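Local coordinates for SspB protein (Streptomyces clavuligerus, PDB 6JUF) that probably acts as a metal-dependent DNase in the SspABCD-SspE system, a phosphorothioation-sensing bacterial defence against phages, at residues Glu18-Arg23 / Val57-Tyr62; Gly25-Ala30 / Arg65-Thr70. All coordinates share one frame; numbering follows the deposited sequence.

Interactions 1 and 2 both join the chain around helix 24-34 to helix 57-66 and what follows it, and their segments alternate along the sequence. Interaction 1 brings the loop before helix 24-34 against the first turns of helix 57-66; interaction 2 brings helix 24-34 itself against the end of that second helix. Their centres lie about 10 Å apart and they touch: Phe20 CB packs 3.6 Å from Trp26 CH2, while Met60 CE lies 3.7 Å from Lys29 CB. Interaction 1 holds Glu18, a magnesium-binding residue of this protein, though no magnesium is bound to this chain. Interaction 2 lies deeper, away from that site.

Interaction 1 (Glu18-Arg23 / Val57-Tyr62); sequences ETFAPR and VYAMRY
Glu18 and Ala59 mark the closest backbone approach, with Glu18 CA 6.6 Å from Ala59 CA, where an irregular loop passes the first turns of helix 57-66. Both Glu18 and Thr19 adopt left-handed backbone conformations with positive phi, which turn the chain before it straightens at Phe20. Within this turn Thr19 OG1 donates to Glu18 O over 2.7 Å, arriving well to the side of the carbonyl, at a C=O...donor angle of 110°.

The two sides meet through a small apolar contact and a water bridge. Phe20 sets CD2 4.0 Å from Ala59 CB, an oblique approach; its CG stands anti to the carbonyl carbon (chi1 -72°), which directs the ring toward the helix. A methyl suits position 59, since it lets a bulky ring lie close to the helix. The long side chain of Glu18, extended at chi2 (174°), brings its carboxylate within range of a water that donates to Glu18 OE2 and accepts from Ala59 N, each over 2.9 Å. That water satisfies an amide of the helix's first turn and probably helps position the carboxylate of Glu18, a residue seen to bind magnesium. On the helix, Arg61 CD lies 3.9 Å above the plane of the Tyr58 ring, offset toward its rim.

Around the contact, Phe20 meets Trp26 of helix 24-34 edge-to-face, and Ala59 also packs on that indole. Phe20 O accepts a hydrogen bond from Trp63 NE1 farther along helix 57-66, and Thr19 O one from Lys178 of helix 166-180, while Arg61 forms a salt bridge to Glu72 on strand 70-74.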
ATOM      1  N   GLU B  18      -0.499  13.781 -14.560  1.00 12.13           N
ATOM      2  CA  GLU B  18       0.031  13.095 -15.790  1.00 12.24           C
ATOM      3  C   GLU B  18      -0.219  11.610 -15.800  1.00 11.30           C
ATOM      4  O   GLU B  18       0.596  10.821 -16.307  1.00 13.70           O
ATOM      5  CB  GLU B  18       1.557  13.425 -16.001  1.00 11.75           C
ATOM      6  CG  GLU B  18       1.724  14.923 -16.218  1.00 15.73           C
ATOM      7  CD  GLU B  18       3.162  15.378 -16.283  1.00 17.91           C
ATOM      8  OE1 GLU B  18       3.786  14.905 -17.244  1.00 17.47           O
ATOM      9  OE2 GLU B  18       3.621  16.247 -15.505  1.00 21.67           O
ATOM     10  N   THR B  19      -1.389  11.233 -15.311  1.00 10.14           N
ATOM     11  CA  THR B  19      -1.865   9.832 -15.183  1.00 12.27           C
ATOM     12  C   THR B  19      -1.172   9.020 -14.112  1.00 12.24           C
ATOM     13  O   THR B  19      -1.427   7.808 -14.010  1.00 12.14           O
ATOM     14  CB  THR B  19      -1.921   8.975 -16.512  1.00 14.05           C
ATOM     15  OG1 THR B  19      -0.628   8.485 -16.905  1.00 16.24           O
ATOM     16  CG2 THR B  19      -2.543   9.783 -17.679  1.00 17.84           C
ATOM     17  N   PHE B  20      -0.295   9.617 -13.305  1.00  9.37           N
ATOM     18  CA  PHE B  20       0.228   8.916 -12.113  1.00 10.20           C
ATOM     19  C   PHE B  20      -0.801   8.962 -10.967  1.00  8.87           C
ATOM     20  O   PHE B  20      -1.170  10.046 -10.543  1.00  9.01           O
ATOM     21  CB  PHE B  20       1.461   9.653 -11.605  1.00 10.78           C
ATOM     22  CG  PHE B  20       2.692   9.475 -12.504  1.00 11.66           C
ATOM     23  CD1 PHE B  20       3.243   8.213 -12.706  1.00 12.70           C
ATOM     24  CD2 PHE B  20       3.266  10.583 -13.129  1.00 11.34           C
ATOM     25  CE1 PHE B  20       4.401   8.031 -13.492  1.00 12.15           C
ATOM     26  CE2 PHE B  20       4.425  10.427 -13.903  1.00 13.79           C
ATOM     27  CZ  PHE B  20       4.961   9.148 -14.095  1.00 12.89           C
ATOM     28  N   ALA B  21      -1.233   7.772 -10.514  1.00  8.87           N
ATOM     29  CA  ALA B  21      -2.135   7.664  -9.352  1.00  7.60           C
ATOM     30  C   ALA B  21      -1.332   7.893  -8.095  1.00  7.78           C
ATOM     31  O   ALA B  21      -0.101   7.864  -8.140  1.00  7.93           O
ATOM     32  CB  ALA B  21      -2.833   6.317  -9.370  1.00  8.33           C
ATOM     33  N   PRO B  22      -1.997   8.153  -6.952  1.00  7.15           N
ATOM     34  CA  PRO B  22      -1.219   8.492  -5.741  1.00  8.01           C
ATOM     35  C   PRO B  22      -0.298   7.344  -5.292  1.00  7.85           C
ATOM     36  O   PRO B  22      -0.626   6.180  -5.481  1.00  7.94           O
ATOM     37  CB  PRO B  22      -2.318   8.756  -4.674  1.00  7.81           C
ATOM     38  CG  PRO B  22      -3.540   9.115  -5.490  1.00  8.53           C
ATOM     39  CD  PRO B  22      -3.448   8.319  -6.747  1.00  8.31           C
ATOM     40  N   ARG B  23       0.814   7.672  -4.688  1.00  8.22           N
ATOM     41  CA  ARG B  23       1.695   6.709  -4.077  1.00  6.73           C
ATOM     42  C   ARG B  23       1.975   7.104  -2.634  1.00  8.16           C
ATOM     43  O   ARG B  23       2.102   8.309  -2.344  1.00  9.20           O
ATOM     44  CB  ARG B  23       3.068   6.752  -4.799  1.00  7.05           C
ATOM     45  CG  ARG B  23       3.005   6.581  -6.317  1.00 10.12           C
ATOM     46  CD  ARG B  23       4.379   6.251  -6.910  1.00  8.36           C
ATOM     47  NE  ARG B  23       4.316   6.437  -8.353  1.00  9.64           N
ATOM     48  CZ  ARG B  23       5.340   6.230  -9.164  1.00 11.16           C
ATOM     49  NH1 ARG B  23       6.528   5.888  -8.628  1.00 11.38           N
ATOM     50  NH2 ARG B  23       5.221   6.450 -10.477  1.00 11.95           N
ATOM     51  N   VAL B  57       7.927  15.136 -10.534  1.00  8.25           N
ATOM     52  CA  VAL B  57       7.925  16.210  -9.530  1.00  9.45           C
ATOM     53  C   VAL B  57       6.566  16.906  -9.400  1.00  7.91           C
ATOM     54  O   VAL B  57       6.050  17.110  -8.305  1.00  8.99           O
ATOM     55  CB  VAL B  57       9.075  17.206  -9.745  1.00  9.43           C
ATOM     56  CG1 VAL B  57       8.986  18.361  -8.736  1.00 10.21           C
ATOM     57  CG2 VAL B  57      10.464  16.501  -9.705  1.00  9.56           C
ATOM     58  N   TYR B  58       6.023  17.325 -10.527  1.00  8.43           N
ATOM     59  CA  TYR B  58       4.760  18.026 -10.498  1.00  8.96           C
ATOM     60  C   TYR B  58       3.600  17.160  -9.979  1.00  9.97           C
ATOM     61  O   TYR B  58       2.787  17.619  -9.191  1.00  9.88           O
ATOM     62  CB  TYR B  58       4.430  18.659 -11.859  1.00 10.09           C
ATOM     63  CG  TYR B  58       3.546  19.817 -11.626  1.00  9.52           C
ATOM     64  CD1 TYR B  58       4.110  21.062 -11.502  1.00 13.04           C
ATOM     65  CD2 TYR B  58       2.140  19.665 -11.492  1.00 11.56           C
ATOM     66  CE1 TYR B  58       3.362  22.138 -11.243  1.00 12.65           C
ATOM     67  CE2 TYR B  58       1.346  20.791 -11.221  1.00 12.64           C
ATOM     68  CZ  TYR B  58       2.000  22.011 -11.109  1.00 16.84           C
ATOM     69  OH  TYR B  58       1.261  23.147 -10.903  1.00 36.86           O
ATOM     70  N   ALA B  59       3.554  15.916 -10.435  1.00  8.29           N
ATOM     71  CA  ALA B  59       2.505  14.996  -9.959  1.00  8.23           C
ATOM     72  C   ALA B  59       2.576  14.854  -8.436  1.00  8.04           C
ATOM     73  O   ALA B  59       1.568  14.864  -7.750  1.00  9.06           O
ATOM     74  CB  ALA B  59       2.619  13.647 -10.652  1.00  9.25           C
ATOM     75  N   MET B  60       3.788  14.742  -7.906  1.00  9.04           N
ATOM     76  CA  MET B  60       3.964  14.637  -6.443  1.00 10.15           C
ATOM     77  C   MET B  60       3.452  15.908  -5.718  1.00  8.98           C
ATOM     78  O   MET B  60       2.731  15.816  -4.722  1.00  9.55           O
ATOM     79  CB  MET B  60       5.444  14.396  -6.134  1.00 12.09           C
ATOM     80  CG  MET B  60       5.776  14.257  -4.647  1.00 11.81           C
ATOM     81  SD  MET B  60       7.549  14.134  -4.461  1.00 13.57           S
ATOM     82  CE  MET B  60       7.713  13.147  -2.980  1.00 14.84           C
ATOM     83  N   ARG B  61       3.818  17.081  -6.261  1.00  7.84           N
ATOM     84  CA  ARG B  61       3.338  18.361  -5.758  1.00  7.94           C
ATOM     85  C   ARG B  61       1.802  18.436  -5.798  1.00  7.91           C
ATOM     86  O   ARG B  61       1.154  18.833  -4.797  1.00  8.60           O
ATOM     87  CB  ARG B  61       3.973  19.453  -6.630  1.00  8.73           C
ATOM     88  CG  ARG B  61       3.516  20.906  -6.332  1.00 10.02           C
ATOM     89  CD  ARG B  61       4.128  21.831  -7.384  1.00  8.66           C
ATOM     90  NE  ARG B  61       3.643  23.172  -7.225  1.00 14.13           N
ATOM     91  CZ  ARG B  61       4.154  24.204  -7.900  1.00 14.55           C
ATOM     92  NH1 ARG B  61       5.180  23.977  -8.744  1.00 14.78           N
ATOM     93  NH2 ARG B  61       3.651  25.421  -7.726  1.00 16.88           N
ATOM     94  N   TYR B  62       1.223  18.042  -6.950  1.00  7.16           N
ATOM     95  CA  TYR B  62      -0.209  18.057  -7.178  1.00  7.43           C
ATOM     96  C   TYR B  62      -0.944  17.217  -6.108  1.00  7.67           C
ATOM     97  O   TYR B  62      -1.910  17.642  -5.514  1.00  9.34           O
ATOM     98  CB  TYR B  62      -0.542  17.581  -8.616  1.00  7.18           C
ATOM     99  CG  TYR B  62      -2.033  17.342  -8.741  1.00  8.67           C
ATOM    100  CD1 TYR B  62      -2.929  18.389  -8.996  1.00 10.41           C
ATOM    101  CD2 TYR B  62      -2.544  16.026  -8.550  1.00  8.43           C
ATOM    102  CE1 TYR B  62      -4.299  18.150  -9.023  1.00 10.21           C
ATOM    103  CE2 TYR B  62      -3.928  15.795  -8.611  1.00  8.77           C
ATOM    104  CZ  TYR B  62      -4.788  16.889  -8.841  1.00  9.65           C
ATOM    105  OH  TYR B  62      -6.145  16.669  -8.855  1.00  8.60           O
TER
HETATM  106  O   HOH W   1       4.630  15.129 -13.045  1.00 14.72           O

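Interaction 2 (Gly25-Ala30 / Arg65-Thr70)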
ATOM      1  N   GLY B  25       4.727   6.676  -0.888  1.00  7.73           N
ATOM      2  CA  GLY B  25       6.079   7.292  -0.831  1.00  7.37           C
ATOM      3  C   GLY B  25       6.028   8.765  -1.207  1.00  7.98           C
ATOM      4  O   GLY B  25       6.739   9.582  -0.603  1.00  9.48           O
ATOM      5  N   TRP B  26       5.157   9.110  -2.164  1.00  8.12           N
ATOM      6  CA  TRP B  26       5.047  10.526  -2.571  1.00  9.44           C
ATOM      7  C   TRP B  26       4.439  11.394  -1.486  1.00  8.88           C
ATOM      8  O   TRP B  26       4.910  12.538  -1.258  1.00  8.94           O
ATOM      9  CB  TRP B  26       4.212  10.631  -3.828  1.00 10.30           C
ATOM     10  CG  TRP B  26       4.936  10.163  -5.059  1.00  9.20           C
ATOM     11  CD1 TRP B  26       6.181   9.598  -5.157  1.00  8.87           C
ATOM     12  CD2 TRP B  26       4.425  10.269  -6.453  1.00  8.27           C
ATOM     13  NE1 TRP B  26       6.494   9.309  -6.505  1.00  9.13           N
ATOM     14  CE2 TRP B  26       5.445   9.672  -7.309  1.00 11.81           C
ATOM     15  CE3 TRP B  26       3.246  10.718  -7.015  1.00 10.61           C
ATOM     16  CZ2 TRP B  26       5.325   9.649  -8.698  1.00 11.34           C
ATOM     17  CZ3 TRP B  26       3.113  10.644  -8.416  1.00 12.52           C
ATOM     18  CH2 TRP B  26       4.112  10.111  -9.230  1.00 12.41           C
ATOM     19  N   LEU B  27       3.392  10.895  -0.795  1.00  7.87           N
ATOM     20  CA  LEU B  27       2.742  11.717   0.243  1.00  8.79           C
ATOM     21  C   LEU B  27       3.753  11.918   1.404  1.00  8.57           C
ATOM     22  O   LEU B  27       3.913  12.970   1.949  1.00 10.07           O
ATOM     23  CB  LEU B  27       1.510  11.025   0.748  1.00  9.17           C
ATOM     24  CG  LEU B  27       0.445  10.802  -0.320  1.00  9.18           C
ATOM     25  CD1 LEU B  27      -0.761  10.161   0.371  1.00  9.50           C
ATOM     26  CD2 LEU B  27       0.095  12.115  -1.084  1.00  9.00           C
ATOM     27  N   HIS B  28       4.389  10.819   1.764  1.00  9.14           N
ATOM     28  CA  HIS B  28       5.335  10.821   2.900  1.00 10.50           C
ATOM     29  C   HIS B  28       6.553  11.706   2.728  1.00 11.13           C
ATOM     30  O   HIS B  28       6.827  12.602   3.574  1.00 12.32           O
ATOM     31  CB  HIS B  28       5.750   9.373   3.196  1.00 10.18           C
ATOM     32  CG  HIS B  28       6.816   9.228   4.249  1.00 13.81           C
ATOM     33  ND1 HIS B  28       6.545   9.340   5.576  1.00 13.22           N
ATOM     34  CD2 HIS B  28       8.173   8.913   4.140  1.00 12.85           C
ATOM     35  CE1 HIS B  28       7.702   9.130   6.289  1.00 15.25           C
ATOM     36  NE2 HIS B  28       8.697   8.849   5.413  1.00 15.54           N
ATOM     37  N   LYS B  29       7.226  11.479   1.603  1.00  9.35           N
ATOM     38  CA  LYS B  29       8.443  12.304   1.298  1.00  8.86           C
ATOM     39  C   LYS B  29       8.104  13.757   1.011  1.00 12.12           C
ATOM     40  O   LYS B  29       8.900  14.612   1.394  1.00 12.86           O
ATOM     41  CB  LYS B  29       9.213  11.745   0.118  1.00 10.02           C
ATOM     42  CG  LYS B  29       9.838  10.421   0.474  1.00 14.38           C
ATOM     43  CD  LYS B  29      10.791   9.878  -0.569  1.00 16.93           C
ATOM     44  CE  LYS B  29      10.078   9.320  -1.779  1.00 20.00           C
ATOM     45  NZ  LYS B  29      10.965   9.394  -2.968  1.00 21.75           N
ATOM     46  N   ALA B  30       6.953  14.048   0.381  1.00 10.60           N
ATOM     47  CA  ALA B  30       6.534  15.451   0.211  1.00 10.61           C
ATOM     48  C   ALA B  30       6.399  16.150   1.590  1.00 10.38           C
ATOM     49  O   ALA B  30       6.931  17.245   1.792  1.00 13.04           O
ATOM     50  CB  ALA B  30       5.265  15.553  -0.635  1.00 12.93           C
ATOM     51  N   ARG B  65      -1.187  18.841  -2.665  1.00  9.69           N
ATOM     52  CA  ARG B  65      -2.190  19.917  -2.651  1.00 10.98           C
ATOM     53  C   ARG B  65      -3.601  19.292  -2.678  1.00  7.54           C
ATOM     54  O   ARG B  65      -4.499  19.701  -1.959  1.00  9.29           O
ATOM     55  CB  ARG B  65      -1.927  20.795  -3.870  1.00 11.31           C
ATOM     56  CG  ARG B  65      -2.527  22.200  -3.986  1.00 19.44           C
ATOM     57  CD  ARG B  65      -1.783  22.907  -5.137  1.00 20.94           C
ATOM     58  NE  ARG B  65      -2.133  22.538  -6.572  1.00 31.82           N
ATOM     59  CZ  ARG B  65      -1.274  22.373  -7.613  1.00 25.43           C
ATOM     60  NH1 ARG B  65       0.054  22.455  -7.448  1.00 23.61           N
ATOM     61  NH2 ARG B  65      -1.715  22.074  -8.815  1.00 28.46           N
ATOM     62  N   ALA B  66      -3.753  18.291  -3.544  1.00  7.16           N
ATOM     63  CA  ALA B  66      -5.129  17.715  -3.810  1.00  6.78           C
ATOM     64  C   ALA B  66      -5.657  16.999  -2.586  1.00  7.71           C
ATOM     65  O   ALA B  66      -6.854  16.976  -2.297  1.00  9.56           O
ATOM     66  CB  ALA B  66      -5.047  16.742  -5.006  1.00  7.87           C
ATOM     67  N   PHE B  67      -4.747  16.378  -1.849  1.00  6.92           N
ATOM     68  CA  PHE B  67      -5.163  15.652  -0.605  1.00  7.46           C
ATOM     69  C   PHE B  67      -5.229  16.627   0.588  1.00  7.57           C
ATOM     70  O   PHE B  67      -5.480  16.198   1.717  1.00  9.36           O
ATOM     71  CB  PHE B  67      -4.225  14.458  -0.276  1.00  7.39           C
ATOM     72  CG  PHE B  67      -4.527  13.229  -1.099  1.00  6.32           C
ATOM     73  CD1 PHE B  67      -5.758  12.572  -0.957  1.00  7.77           C
ATOM     74  CD2 PHE B  67      -3.608  12.756  -2.018  1.00  7.19           C
ATOM     75  CE1 PHE B  67      -6.028  11.439  -1.716  1.00  7.06           C
ATOM     76  CE2 PHE B  67      -3.875  11.658  -2.795  1.00  6.89           C
ATOM     77  CZ  PHE B  67      -5.097  10.979  -2.672  1.00  7.21           C
ATOM     78  N   LYS B  68      -5.053  17.921   0.340  1.00  7.75           N
ATOM     79  CA  LYS B  68      -5.156  18.952   1.403  1.00  8.82           C
ATOM     80  C   LYS B  68      -4.031  18.827   2.405  1.00  8.65           C
ATOM     81  O   LYS B  68      -4.171  19.171   3.603  1.00  8.63           O
ATOM     82  CB  LYS B  68      -6.553  18.995   2.072  1.00  7.86           C
ATOM     83  CG  LYS B  68      -7.748  18.957   1.114  1.00  8.10           C
ATOM     84  CD  LYS B  68      -7.787  20.019   0.042  1.00  8.17           C
ATOM     85  CE  LYS B  68      -9.203  20.305  -0.486  1.00 10.61           C
ATOM     86  NZ  LYS B  68      -9.865  19.086  -1.009  1.00 10.69           N
ATOM     87  N   LEU B  69      -2.891  18.319   1.925  1.00  8.34           N
ATOM     88  CA  LEU B  69      -1.706  18.124   2.750  1.00  8.59           C
ATOM     89  C   LEU B  69      -0.761  19.297   2.618  1.00  7.83           C
ATOM     90  O   LEU B  69       0.111  19.501   3.472  1.00  8.90           O
ATOM     91  CB  LEU B  69      -0.987  16.807   2.370  1.00  8.84           C
ATOM     92  CG  LEU B  69      -1.861  15.547   2.580  1.00  7.61           C
ATOM     93  CD1 LEU B  69      -1.175  14.363   1.920  1.00  7.21           C
ATOM     94  CD2 LEU B  69      -2.078  15.170   4.043  1.00  9.27           C
ATOM     95  N   THR B  70      -0.912  20.073   1.538  1.00  8.99           N
ATOM     96  CA  THR B  70      -0.224  21.356   1.418  1.00  7.49           C
ATOM     97  C   THR B  70      -1.188  22.378   0.895  1.00  9.60           C
ATOM     98  O   THR B  70      -2.255  22.013   0.363  1.00 11.43           O
ATOM     99  CB  THR B  70       0.906  21.320   0.387  1.00  8.13           C
ATOM    100  OG1 THR B  70       0.374  20.869  -0.895  1.00 10.61           O
ATOM    101  CG2 THR B  70       2.054  20.388   0.835  1.00 10.33           C
TER
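The ring of Phe67 receives a methyl of Leu27 obliquely, with Leu27 CD2 3.9 Å from Phe67 CD2. Two aromatic groups also meet this ring: Phe202, whose plane is nearly parallel to it at about 5°, and Trp63, one helical turn earlier and inclined by about 30°. Leu113 and Leu117 of helix 107-118 pack on Phe67 as well, so this large, flat, apolar side chain serves several parts of the domain at once.

Leu27 makes every close contact from its helix, through one branch. The same CD2 that meets Phe67 lies 4.0 Å from Leu69 CD1, and the side chain crosses both partners at about a right angle. Its chi1 sets CG anti to the carbonyl carbon; with chi2 -177° it is CD1 that continues the chain anti to CA, and the other methyl, CD2, branches off to meet both partners. The backbones stay well apart, Leu27 CA being 8.2 Å from Leu69 CA, a gap that branched leucines are long enough to bridge. Beyond Leu27, Leu69 also packs on Ala91 and Leu95 of helix 89-95.

Phe67 and Leu69 sit on either side of Lys68, just after helix 57-66 ends. Lys68, with positive phi (68°), is the C-prime residue of a Schellman motif: Lys68 N bonds to Arg65 O at 3.0 Å, and Leu69 N to Ser64 O. This turn presents both apolar residues toward helix 24-34, while the side-chain NZ of Lys68 bonds to the carbonyls of Trp116 and Ser119.

Between the segments there is no hydrogen bond or salt bridge. All three touching residues are buried, so the contact rests on dispersion and the exclusion of water, with shape rather than directional bonding setting its fit.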